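TAF6 (Antonospora locustae, PDB 4ATG) probably works as a subunit of the general transcription factor TFIID, its C-terminal HEAT-repeat domain taking part in the assembly of a complex with Taf9. Local coordinates at residues V102-R107 / S149-L154; E174-K177 / G181-K184; I27-L32 / L63-A68; Y44-I49 / L85-P90. All coordinates share one frame; numbering follows the deposited sequence. Where two conformers were deposited one is given.

Contact 1: residues V102-R107 / S149-L154; sequences VDDDVR and SQYGAL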
loop_
_atom_site.group_PDB
_atom_site.type_symbol
_atom_site.label_atom_id
_atom_site.label_comp_id
_atom_site.label_asym_id
_atom_site.label_seq_id
_atom_site.Cartn_x
_atom_site.Cartn_y
_atom_site.Cartn_z
ATOM N N VAL A 102 -14.062 3.159 -0.834
ATOM C CA VAL A 102 -15.254 2.694 -0.125
ATOM C C VAL A 102 -15.147 1.265 0.409
ATOM O O VAL A 102 -15.917 0.896 1.292
ATOM C CB VAL A 102 -16.592 2.964 -0.880
ATOM C CG1 VAL A 102 -16.874 4.460 -0.996
ATOM C CG2 VAL A 102 -16.619 2.300 -2.253
ATOM N N ASP A 103 -14.171 0.480 -0.093
ATOM C CA ASP A 103 -14.005 -0.911 0.295
ATOM C C ASP A 103 -12.934 -1.095 1.381
ATOM O O ASP A 103 -11.769 -0.804 1.135
ATOM C CB ASP A 103 -13.660 -1.744 -0.960
ATOM C CG ASP A 103 -13.942 -3.232 -0.857
ATOM O OD1 ASP A 103 -13.999 -3.750 0.274
ATOM O OD2 ASP A 103 -14.070 -3.884 -1.912
ATOM N N ASP A 104 -13.321 -1.634 2.559
ATOM C CA ASP A 104 -12.385 -1.905 3.667
ATOM C C ASP A 104 -11.340 -2.948 3.287
ATOM O O ASP A 104 -10.232 -2.909 3.809
ATOM C CB ASP A 104 -13.133 -2.383 4.924
ATOM C CG ASP A 104 -13.834 -1.288 5.700
ATOM O OD1 ASP A 104 -13.547 -0.090 5.443
ATOM O OD2 ASP A 104 -14.625 -1.620 6.594
ATOM N N ASP A 105 -11.710 -3.905 2.420
ATOM C CA ASP A 105 -10.806 -4.965 1.959
ATOM C C ASP A 105 -9.613 -4.393 1.182
ATOM O O ASP A 105 -8.520 -4.962 1.236
ATOM C CB ASP A 105 -11.563 -5.976 1.085
ATOM C CG ASP A 105 -12.476 -6.902 1.864
ATOM O OD1 ASP A 105 -12.329 -6.978 3.109
ATOM O OD2 ASP A 105 -13.311 -7.581 1.227
ATOM N N VAL A 106 -9.817 -3.284 0.469
ATOM C CA VAL A 106 -8.728 -2.620 -0.273
ATOM C C VAL A 106 -7.725 -2.059 0.733
ATOM O O VAL A 106 -6.526 -2.248 0.587
ATOM C CB VAL A 106 -9.254 -1.510 -1.227
ATOM C CG1 VAL A 106 -8.103 -0.660 -1.787
ATOM C CG2 VAL A 106 -10.082 -2.113 -2.354
ATOM N N ARG A 107 -8.232 -1.372 1.749
ATOM C CA ARG A 107 -7.403 -0.750 2.775
ATOM C C ARG A 107 -6.567 -1.796 3.498
ATOM O O ARG A 107 -5.372 -1.595 3.691
ATOM C CB ARG A 107 -8.270 -0.006 3.785
ATOM C CG ARG A 107 -9.092 1.116 3.166
ATOM C CD ARG A 107 -9.930 1.813 4.225
ATOM N NE ARG A 107 -10.813 2.819 3.631
ATOM C CZ ARG A 107 -10.446 4.051 3.298
ATOM N NH1 ARG A 107 -9.206 4.465 3.513
ATOM N NH2 ARG A 107 -11.315 4.877 2.741
ATOM N N SER A 149 -10.817 6.397 6.770
ATOM C CA SER A 149 -9.386 6.733 6.670
ATOM C C SER A 149 -8.660 6.394 7.972
ATOM O O SER A 149 -7.605 5.766 7.940
ATOM C CB SER A 149 -9.194 8.210 6.338
ATOM O OG SER A 149 -9.500 8.451 4.977
ATOM N N GLN A 150 -9.237 6.803 9.121
ATOM C CA GLN A 150 -8.667 6.546 10.442
ATOM C C GLN A 150 -8.621 5.049 10.729
ATOM O O GLN A 150 -7.672 4.583 11.356
ATOM C CB GLN A 150 -9.501 7.247 11.525
ATOM C CG GLN A 150 -9.418 8.783 11.469
ATOM C CD GLN A 150 -10.409 9.406 12.420
ATOM O OE1 GLN A 150 -11.288 8.737 12.972
ATOM N NE2 GLN A 150 -10.294 10.707 12.632
ATOM N N TYR A 151 -9.640 4.304 10.262
ATOM C CA TYR A 151 -9.729 2.847 10.421
ATOM C C TYR A 151 -8.597 2.172 9.647
ATOM O O TYR A 151 -7.964 1.254 10.166
ATOM C CB TYR A 151 -11.092 2.327 9.941
ATOM C CG TYR A 151 -11.208 0.824 9.955
ATOM C CD1 TYR A 151 -11.506 0.139 11.131
ATOM C CD2 TYR A 151 -11.028 0.080 8.793
ATOM C CE1 TYR A 151 -11.604 -1.251 11.153
ATOM C CE2 TYR A 151 -11.102 -1.312 8.809
ATOM C CZ TYR A 151 -11.402 -1.970 9.991
ATOM O OH TYR A 151 -11.526 -3.335 10.015
ATOM N N GLY A 152 -8.393 2.583 8.396
ATOM C CA GLY A 152 -7.312 2.016 7.586
ATOM C C GLY A 152 -5.978 2.262 8.269
ATOM O O GLY A 152 -5.181 1.333 8.441
ATOM N N ALA A 153 -5.743 3.513 8.699
ATOM C CA ALA A 153 -4.496 3.912 9.376
ATOM C C ALA A 153 -4.256 3.081 10.638
ATOM O O ALA A 153 -3.168 2.537 10.793
ATOM C CB ALA A 153 -4.525 5.388 9.711
ATOM N N LEU A 154 -5.284 2.929 11.500
ATOM C CA LEU A 154 -5.164 2.118 12.715
ATOM C C LEU A 154 -4.954 0.630 12.399
ATOM O O LEU A 154 -4.117 -0.009 13.040
ATOM C CB LEU A 154 -6.396 2.288 13.631
ATOM C CG LEU A 154 -6.311 1.530 14.979
ATOM C CD1 LEU A 154 -5.047 1.915 15.785
ATOM C CD2 LEU A 154 -7.564 1.735 15.799
#
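Arg107 sets CG beside its backbone N (chi1 -61°) and runs extended from CG to NE, which carries the guanidinium group across to Ser149 near the start of helix 147-160. From the other helix, with CG anti to its backbone N (chi1 175°), the ring of Tyr151 reaches the Asp104 carboxylate. At the arginine, NH1 of Arg107 is 3.9 Å from CA of Ser149, and Ser149 N sits 4.0 Å above one face of the guanidinium group, near its rim; this is packing, as no hydrogen bond crosses between the segments. The polar ends go elsewhere: NH1 reaches Val96 O and NH2 takes both Gly98 O and Ile101 O, while Ser149 OG binds Ile97 O. A buried arginine thus gathers carbonyls from the end of helix 85-97 and the loop that follows. At the tyrosine, CG of Asp104 approaches Tyr151 CE2 obliquely at 4.1 Å, with carboxylate and ring planes 30° apart. Lys184 joins this pair, forming a salt bridge with Asp104 and a cation-pi contact with Tyr151. Gly152 adds a further contact and lets the helices come close: its CA is 4.3 Å from Arg107 CD, and a beta carbon there would be tight against the same atom. Asp103 caps helix 104-121, its OD1 accepting from Asp105 N at 3.1 Å from above the carboxylate plane. Close helix packing at a glycine, with an arginine binding the end of helix 85-97 and its loop, here joins helices 104-121 and 147-160 of a HEAT-repeat alpha-solenoid.

Contact 2: residues E174-K177 / G181-K184; sequences EEYK and GKKK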
loop_
_atom_site.group_PDB
_atom_site.type_symbol
_atom_site.label_atom_id
_atom_site.label_comp_id
_atom_site.label_asym_id
_atom_site.label_seq_id
_atom_site.Cartn_x
_atom_site.Cartn_y
_atom_site.Cartn_z
ATOM N N GLU A 174 -6.404 6.476 24.534
ATOM C CA GLU A 174 -7.312 7.273 25.363
ATOM C C GLU A 174 -7.629 8.648 24.746
ATOM O O GLU A 174 -8.791 9.058 24.762
ATOM C CB GLU A 174 -6.859 7.337 26.827
ATOM C CG GLU A 174 -6.970 6.008 27.567
ATOM C CD GLU A 174 -8.262 5.213 27.418
ATOM O OE1 GLU A 174 -9.354 5.779 27.658
ATOM O OE2 GLU A 174 -8.178 4.018 27.052
ATOM N N GLU A 175 -6.630 9.306 24.111
ATOM C CA GLU A 175 -6.852 10.585 23.426
ATOM C C GLU A 175 -7.790 10.385 22.231
ATOM O O GLU A 175 -8.700 11.187 22.040
ATOM C CB GLU A 175 -5.530 11.246 22.996
ATOM C CG GLU A 175 -5.715 12.597 22.308
ATOM C CD GLU A 175 -4.488 13.319 21.783
ATOM O OE1 GLU A 175 -3.367 12.769 21.881
ATOM O OE2 GLU A 175 -4.658 14.436 21.241
ATOM N N TYR A 176 -7.600 9.306 21.457
ATOM C CA TYR A 176 -8.478 9.034 20.322
ATOM C C TYR A 176 -9.937 8.895 20.789
ATOM O O TYR A 176 -10.833 9.551 20.248
ATOM C CB TYR A 176 -8.051 7.765 19.532
ATOM C CG TYR A 176 -8.995 7.577 18.369
ATOM C CD1 TYR A 176 -8.821 8.295 17.188
ATOM C CD2 TYR A 176 -10.172 6.840 18.515
ATOM C CE1 TYR A 176 -9.752 8.226 16.159
ATOM C CE2 TYR A 176 -11.133 6.805 17.510
ATOM C CZ TYR A 176 -10.933 7.526 16.346
ATOM O OH TYR A 176 -11.867 7.487 15.344
ATOM N N LYS A 177 -10.152 8.035 21.791
ATOM C CA LYS A 177 -11.470 7.752 22.338
ATOM C C LYS A 177 -12.154 8.994 22.872
ATOM O O LYS A 177 -13.341 9.176 22.620
ATOM C CB LYS A 177 -11.399 6.659 23.408
ATOM C CG LYS A 177 -11.058 5.273 22.846
ATOM C CD LYS A 177 -11.239 4.232 23.941
ATOM C CE LYS A 177 -10.330 3.048 23.796
ATOM N NZ LYS A 177 -10.223 2.297 25.074
ATOM N N GLY A 181 -13.313 9.413 18.699
ATOM C CA GLY A 181 -14.226 8.331 19.055
ATOM C C GLY A 181 -15.168 7.814 17.988
ATOM O O GLY A 181 -16.332 7.549 18.290
ATOM N N LYS A 182 -14.693 7.649 16.745
ATOM C CA LYS A 182 -15.539 7.075 15.689
ATOM C C LYS A 182 -15.684 5.585 15.997
ATOM O O LYS A 182 -14.683 4.910 16.249
ATOM C CB LYS A 182 -14.984 7.347 14.279
ATOM C CG LYS A 182 -15.112 8.813 13.825
ATOM C CD LYS A 182 -16.563 9.227 13.528
ATOM C CE LYS A 182 -16.686 10.706 13.272
ATOM N NZ LYS A 182 -18.104 11.155 13.297
ATOM N N LYS A 183 -16.942 5.114 16.109
ATOM C CA LYS A 183 -17.313 3.752 16.517
ATOM C C LYS A 183 -16.566 2.614 15.826
ATOM O O LYS A 183 -16.107 1.691 16.502
ATOM C CB LYS A 183 -18.839 3.542 16.453
ATOM C CG LYS A 183 -19.655 4.462 17.377
ATOM C CD LYS A 183 -19.642 4.020 18.846
ATOM C CE LYS A 183 -20.301 5.040 19.742
ATOM N NZ LYS A 183 -20.148 4.692 21.179
ATOM N N LYS A 184 -16.414 2.685 14.495
ATOM C CA LYS A 184 -15.710 1.649 13.735
ATOM C C LYS A 184 -14.226 1.605 14.132
ATOM O O LYS A 184 -13.616 0.529 14.124
ATOM C CB LYS A 184 -15.860 1.908 12.232
ATOM C CG LYS A 184 -15.496 0.738 11.340
ATOM C CD LYS A 184 -15.115 1.249 9.964
ATOM C CE LYS A 184 -15.526 0.282 8.900
ATOM N NZ LYS A 184 -15.357 0.866 7.551
#
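The ring of Tyr176 meets the backbone amides of Gly181 and Lys182 obliquely, its CE2 lying 3.6 Å from Gly181 N, while Trp140 stacks against the ring from outside the two segments. The site is a tight turn joining two consecutive helices, 162-179 and 183-194, with a positive-phi glycine where the first ends. Tyr176 holds the turn twice, through its backbone carbonyl and through its hydroxyl. The carbonyl O accepts from Gly181 N at 2.9 Å, an i to i+5 bond bent to 140° at the hydrogen, and OH accepts from Lys182 N at 3.2 Å, with an angle of 147°. The same hydroxyl is bound to Gln150 OE1, so the phenol ties the turn to helix 147-160. A leucine here would lack the hydroxyl, and would probably leave both Lys182 N and Gln150 OE1 without this mate and the turn less firmly held. Lys182 packs its CB 3.3 Å from Tyr176 OH and then bends away. On the preceding helix Lys177 and Glu174 form a salt bridge (NZ to OE2 3.3 Å) whose hydrogen bond is weak. Gly181 has left-handed helical torsions (phi 57°), and a beta carbon on it would clash with Lys177 O at only 3.0 Å.

Contact 3: residues I27-L32 / L63-A68; sequences IAIECL and LKTCIA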
loop_
_atom_site.group_PDB
_atom_site.type_symbol
_atom_site.label_atom_id
_atom_site.label_comp_id
_atom_site.label_asym_id
_atom_site.label_seq_id
_atom_site.Cartn_x
_atom_site.Cartn_y
_atom_site.Cartn_z
ATOM N N ILE A 27 -2.836 -13.169 -15.063
ATOM C CA ILE A 27 -1.641 -13.473 -15.873
ATOM C C ILE A 27 -0.650 -12.325 -15.721
ATOM O O ILE A 27 0.540 -12.577 -15.487
ATOM C CB ILE A 27 -2.019 -13.721 -17.371
ATOM C CG1 ILE A 27 -2.994 -14.904 -17.487
ATOM C CG2 ILE A 27 -0.748 -13.992 -18.200
ATOM C CD1 ILE A 27 -3.708 -15.024 -18.858
ATOM N N ALA A 28 -1.128 -11.063 -15.813
ATOM C CA ALA A 28 -0.251 -9.888 -15.633
ATOM C C ALA A 28 0.423 -9.896 -14.247
ATOM O O ALA A 28 1.618 -9.620 -14.136
ATOM C CB ALA A 28 -1.061 -8.599 -15.810
ATOM N N ILE A 29 -0.335 -10.236 -13.194
ATOM C CA ILE A 29 0.203 -10.312 -11.815
ATOM C C ILE A 29 1.291 -11.387 -11.783
ATOM O O ILE A 29 2.378 -11.148 -11.245
ATOM C CB ILE A 29 -0.948 -10.584 -10.798
ATOM C CG1 ILE A 29 -1.888 -9.353 -10.696
ATOM C CG2 ILE A 29 -0.407 -10.968 -9.413
ATOM C CD1 ILE A 29 -3.257 -9.652 -10.011
ATOM N N GLU A 30 1.017 -12.562 -12.385
ATOM C CA GLU A 30 2.037 -13.635 -12.435
ATOM C C GLU A 30 3.273 -13.169 -13.213
ATOM O O GLU A 30 4.397 -13.430 -12.768
ATOM C CB GLU A 30 1.478 -14.929 -13.070
ATOM C CG GLU A 30 2.487 -16.078 -13.132
ATOM C CD GLU A 30 2.847 -16.807 -11.845
ATOM O OE1 GLU A 30 2.467 -16.336 -10.747
ATOM O OE2 GLU A 30 3.532 -17.853 -11.941
ATOM N N CYS A 31 3.082 -12.541 -14.409
ATOM C CA CYS A 31 4.211 -12.065 -15.227
ATOM C C CYS A 31 5.139 -11.160 -14.443
ATOM O O CYS A 31 6.346 -11.278 -14.603
ATOM C CB CYS A 31 3.738 -11.359 -16.495
ATOM S SG CYS A 31 2.984 -12.466 -17.713
ATOM N N LEU A 32 4.588 -10.204 -13.678
ATOM C CA LEU A 32 5.427 -9.246 -12.947
ATOM C C LEU A 32 6.164 -9.862 -11.762
ATOM O O LEU A 32 7.148 -9.290 -11.312
ATOM C CB LEU A 32 4.671 -7.963 -12.563
ATOM C CG LEU A 32 4.182 -7.067 -13.733
ATOM C CD1 LEU A 32 3.947 -5.654 -13.256
ATOM C CD2 LEU A 32 5.125 -7.101 -14.918
ATOM N N LEU A 63 -8.113 -1.504 -7.882
ATOM C CA LEU A 63 -7.185 -1.184 -6.778
ATOM C C LEU A 63 -6.512 -2.442 -6.258
ATOM O O LEU A 63 -5.301 -2.440 -6.018
ATOM C CB LEU A 63 -7.914 -0.467 -5.627
ATOM C CG LEU A 63 -8.447 0.953 -5.916
ATOM C CD1 LEU A 63 -9.190 1.482 -4.740
ATOM C CD2 LEU A 63 -7.343 1.915 -6.253
ATOM N N LYS A 64 -7.282 -3.538 -6.124
ATOM C CA LYS A 64 -6.715 -4.817 -5.673
ATOM C C LYS A 64 -5.668 -5.353 -6.637
ATOM O O LYS A 64 -4.635 -5.858 -6.188
ATOM C CB LYS A 64 -7.805 -5.862 -5.450
ATOM C CG LYS A 64 -8.670 -5.555 -4.242
ATOM C CD LYS A 64 -9.731 -6.638 -4.093
ATOM C CE LYS A 64 -10.826 -6.210 -3.145
ATOM N NZ LYS A 64 -11.953 -7.172 -3.173
ATOM N N THR A 65 -5.910 -5.226 -7.955
ATOM C CA THR A 65 -4.933 -5.627 -8.990
ATOM C C THR A 65 -3.665 -4.789 -8.875
ATOM O O THR A 65 -2.585 -5.350 -8.957
ATOM C CB THR A 65 -5.560 -5.521 -10.399
ATOM O OG1 THR A 65 -6.682 -6.398 -10.430
ATOM C CG2 THR A 65 -4.605 -5.955 -11.514
ATOM N N CYS A 66 -3.791 -3.465 -8.655
ATOM C CA CYS A 66 -2.629 -2.557 -8.518
ATOM C C CYS A 66 -1.760 -2.942 -7.343
ATOM O O CYS A 66 -0.543 -3.020 -7.478
ATOM C CB CYS A 66 -3.094 -1.115 -8.414
ATOM S SG CYS A 66 -3.792 -0.473 -9.957
ATOM N N ILE A 67 -2.393 -3.235 -6.204
ATOM C CA ILE A 67 -1.685 -3.651 -4.984
ATOM C C ILE A 67 -0.953 -4.964 -5.245
ATOM O O ILE A 67 0.199 -5.117 -4.842
ATOM C CB ILE A 67 -2.716 -3.742 -3.816
ATOM C CG1 ILE A 67 -3.255 -2.330 -3.464
ATOM C CG2 ILE A 67 -2.080 -4.414 -2.568
ATOM C CD1 ILE A 67 -4.682 -2.365 -2.694
ATOM N N ALA A 68 -1.623 -5.916 -5.922
ATOM C CA ALA A 68 -1.041 -7.234 -6.248
ATOM C C ALA A 68 0.122 -7.090 -7.207
ATOM O O ALA A 68 1.092 -7.818 -7.050
ATOM C CB ALA A 68 -2.108 -8.157 -6.833
#
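Thr65 is the first residue of 63-68 to meet Ile29, in a side-by-side packing of helices 25-34 and 60-75 within the HEAT-repeat alpha-solenoid. Its methyl CG2 comes 4.2 Å from Ile29 CD1. The orientation of that methyl follows from the hydroxyl: OG1 lies beside the backbone N (chi1 -60°) and bonds to Glu61 O one turn earlier, which fixes the side-chain rotation and turns CG2 anti to the N. Thr65 also touches Ile20 of helix 7-20. The next two residues face other neighbours, Cys66 packing on helix 42-55 and Ile67 on helix 104-121, so three sides of one helix turn are used by three different parts of the fold. Ala68 then brings the segment back to Ile29. The two residues form the closest backbone pair, with 6.5 Å between Ala68 CA and Ile29 CA, a spacing that the small alanine side chain helps to permit. Just beyond, Ser72 OG bonds to Ile29 O and more weakly to Ala68 O, adding a polar link between helices whose facing side chains are apolar. Ile29 lies along the alanine methyl rather than touching it with one atom. With CG1 beside the backbone N and the chain extended beyond it, CD1 is 3.7 Å from Ala68 CB, CG1 is 4.0 Å from it, and CG2 is 4.2 Å from it.

Contact 4: residues Y44-I49 / L85-P90; sequences YFIQHI and LHQILP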
loop_
_atom_site.group_PDB
_atom_site.type_symbol
_atom_site.label_atom_id
_atom_site.label_comp_id
_atom_site.label_asym_id
_atom_site.label_seq_id
_atom_site.Cartn_x
_atom_site.Cartn_y
_atom_site.Cartn_z
ATOM N N TYR A 44 8.641 2.589 -14.660
ATOM C CA TYR A 44 7.480 2.928 -15.485
ATOM C C TYR A 44 6.226 2.203 -14.993
ATOM O O TYR A 44 5.150 2.798 -14.968
ATOM C CB TYR A 44 7.775 2.664 -16.962
ATOM C CG TYR A 44 8.896 3.546 -17.474
ATOM C CD1 TYR A 44 8.812 4.934 -17.391
ATOM C CD2 TYR A 44 10.084 2.995 -17.944
ATOM C CE1 TYR A 44 9.879 5.746 -17.757
ATOM C CE2 TYR A 44 11.126 3.804 -18.400
ATOM C CZ TYR A 44 11.006 5.181 -18.334
ATOM O OH TYR A 44 12.036 5.979 -18.769
ATOM N N PHE A 45 6.368 0.935 -14.572
ATOM C CA PHE A 45 5.221 0.198 -14.021
ATOM C C PHE A 45 4.746 0.916 -12.755
ATOM O O PHE A 45 3.557 1.156 -12.600
ATOM C CB PHE A 45 5.611 -1.247 -13.678
ATOM C CG PHE A 45 5.629 -2.205 -14.853
ATOM C CD1 PHE A 45 4.517 -2.337 -15.685
ATOM C CD2 PHE A 45 6.695 -3.068 -15.043
ATOM C CE1 PHE A 45 4.512 -3.259 -16.744
ATOM C CE2 PHE A 45 6.680 -4.013 -16.089
ATOM C CZ PHE A 45 5.609 -4.070 -16.955
ATOM N N ILE A 46 5.679 1.282 -11.872
ATOM C CA ILE A 46 5.336 1.979 -10.630
ATOM C C ILE A 46 4.693 3.325 -10.914
ATOM O O ILE A 46 3.684 3.648 -10.299
ATOM C CB ILE A 46 6.542 2.083 -9.669
ATOM C CG1 ILE A 46 6.979 0.680 -9.213
ATOM C CG2 ILE A 46 6.202 2.983 -8.452
ATOM C CD1 ILE A 46 8.349 0.642 -8.757
ATOM N N GLN A 47 5.245 4.099 -11.856
ATOM C CA GLN A 47 4.648 5.400 -12.219
ATOM C C GLN A 47 3.217 5.206 -12.761
ATOM O O GLN A 47 2.304 5.921 -12.336
ATOM C CB GLN A 47 5.539 6.133 -13.256
ATOM C CG GLN A 47 5.120 7.564 -13.551
ATOM C CD GLN A 47 5.501 8.010 -14.948
ATOM O OE1 GLN A 47 6.360 7.424 -15.630
ATOM N NE2 GLN A 47 4.861 9.069 -15.409
ATOM N N HIS A 48 2.996 4.236 -13.689
ATOM C CA HIS A 48 1.637 4.014 -14.233
ATOM C C HIS A 48 0.676 3.529 -13.174
ATOM O O HIS A 48 -0.465 4.008 -13.102
ATOM C CB HIS A 48 1.630 3.004 -15.397
ATOM C CG HIS A 48 0.243 2.634 -15.854
ATOM N ND1 HIS A 48 -0.446 3.413 -16.766
ATOM C CD2 HIS A 48 -0.544 1.594 -15.489
ATOM C CE1 HIS A 48 -1.614 2.811 -16.948
ATOM N NE2 HIS A 48 -1.718 1.713 -16.199
ATOM N N ILE A 49 1.100 2.514 -12.408
ATOM C CA ILE A 49 0.241 1.918 -11.384
ATOM C C ILE A 49 -0.162 2.994 -10.364
ATOM O O ILE A 49 -1.338 3.062 -10.020
ATOM C CB ILE A 49 0.867 0.648 -10.728
ATOM C CG1 ILE A 49 1.003 -0.499 -11.761
ATOM C CG2 ILE A 49 0.023 0.173 -9.539
ATOM C CD1 ILE A 49 2.158 -1.588 -11.357
ATOM N N LEU A 85 11.247 1.473 -3.420
ATOM C CA LEU A 85 10.366 1.362 -2.248
ATOM C C LEU A 85 9.843 2.726 -1.820
ATOM O O LEU A 85 8.731 2.815 -1.312
ATOM C CB LEU A 85 11.097 0.691 -1.076
ATOM C CG LEU A 85 11.512 -0.773 -1.333
ATOM C CD1 LEU A 85 12.379 -1.256 -0.229
ATOM C CD2 LEU A 85 10.263 -1.702 -1.473
ATOM N N HIS A 86 10.629 3.784 -2.033
ATOM C CA HIS A 86 10.235 5.157 -1.693
ATOM C C HIS A 86 9.051 5.669 -2.523
ATOM O O HIS A 86 8.349 6.582 -2.086
ATOM C CB HIS A 86 11.433 6.114 -1.753
ATOM C CG HIS A 86 11.776 6.583 -3.132
ATOM N ND1 HIS A 86 12.367 5.737 -4.061
ATOM C CD2 HIS A 86 11.606 7.800 -3.694
ATOM C CE1 HIS A 86 12.548 6.469 -5.151
ATOM N NE2 HIS A 86 12.095 7.714 -4.984
ATOM N N GLN A 87 8.848 5.105 -3.709
ATOM C CA GLN A 87 7.702 5.407 -4.598
ATOM C C GLN A 87 6.512 4.455 -4.354
ATOM O O GLN A 87 5.350 4.870 -4.414
ATOM C CB GLN A 87 8.116 5.291 -6.068
ATOM C CG GLN A 87 9.187 6.289 -6.498
ATOM C CD GLN A 87 9.725 5.995 -7.878
ATOM O OE1 GLN A 87 9.384 4.997 -8.521
ATOM N NE2 GLN A 87 10.615 6.843 -8.352
ATOM N N ILE A 88 6.789 3.182 -4.089
ATOM C CA ILE A 88 5.717 2.193 -3.826
ATOM C C ILE A 88 4.983 2.485 -2.513
ATOM O O ILE A 88 3.742 2.437 -2.458
ATOM C CB ILE A 88 6.303 0.747 -3.821
ATOM C CG1 ILE A 88 6.787 0.355 -5.251
ATOM C CG2 ILE A 88 5.240 -0.297 -3.308
ATOM C CD1 ILE A 88 7.626 -0.969 -5.286
ATOM N N LEU A 89 5.748 2.724 -1.442
ATOM C CA LEU A 89 5.159 2.904 -0.108
ATOM C C LEU A 89 4.090 4.007 -0.031
ATOM O O LEU A 89 2.981 3.682 0.408
ATOM C CB LEU A 89 6.254 3.088 0.953
ATOM C CG LEU A 89 6.747 1.832 1.640
ATOM C CD1 LEU A 89 7.998 2.145 2.451
ATOM C CD2 LEU A 89 5.674 1.279 2.605
ATOM N N PRO A 90 4.319 5.252 -0.521
ATOM C CA PRO A 90 3.247 6.262 -0.446
ATOM C C PRO A 90 2.022 5.904 -1.293
ATOM O O PRO A 90 0.915 6.208 -0.878
ATOM C CB PRO A 90 3.929 7.570 -0.865
ATOM C CG PRO A 90 5.108 7.180 -1.612
ATOM C CD PRO A 90 5.556 5.841 -1.082
#
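Apolar contact carries most of this junction, and Ile46 supplies the whole of it from helix 42-55. Its CD1 rests 3.8 Å from Ile88 CG1 and 3.9 Å from Ile88 CD1, and the two side chains cross at about a right angle, so the terminal methyl of Ile46 lies across the CG1-CD1 arm of Ile88. Both isoleucines set CG1 beside the backbone N, Ile46 with chi1 -64°, which leaves the CG2 branch of Ile46 anti to the N and directed at Gln87. The contact joins helix 42-55 to helix 85-97 within the HEAT-repeat alpha-solenoid; Ile88 also touches Ile117 of helix 104-121, and Ile46 touches Tyr84. An alanine in place of Ile46 would remove CG1, CG2 and CD1, and would probably open a gap beside Ile88 and leave Gln87 CB and OE1 without this methyl neighbour.

Van der Waals contact to a polar side chain is the second kind. Ile46 CG2 is 3.8 Å from Gln87 CB and equally 3.8 Å from Gln87 OE1; the amide offers no hydrogen bond across the segments, and the contact rests on CB and OE1 alone.

Backbone bonding is internal to helix 85-97 and does not cross the junction. Leu89 N binds Leu85 O at 3.0 Å, whereas the nitrogen of Pro90, a proline with no hydrogen to donate, has no bond to the preceding turn, and the helix is kinked there.

In the fold
Along the chain contacts 3 and 4 alternate their segments, so that helices 25-34, 42-55, 60-75 and 85-97 are interleaved; contact 1 and then contact 2 follow in series. The centres of contacts 3 and 4 are about 13 Å apart, and they touch through Cys66 with Ile49 and Leu32 with Phe45. Contact 1 adjoins contact 3 where Val106 packs on Leu63 and Ile67, and it meets contact 2, about 15 Å away between centres, through the Asp104-Lys184 salt bridge. Contacts 2 and 3 lie about 35 Å apart between centres, on opposite sides of the chain's centre. Packing is thus continuous from contact 4 through 3 and 1 to 2, giving an elongated all-helical scaffold, consistent with a domain that takes part in complex formation.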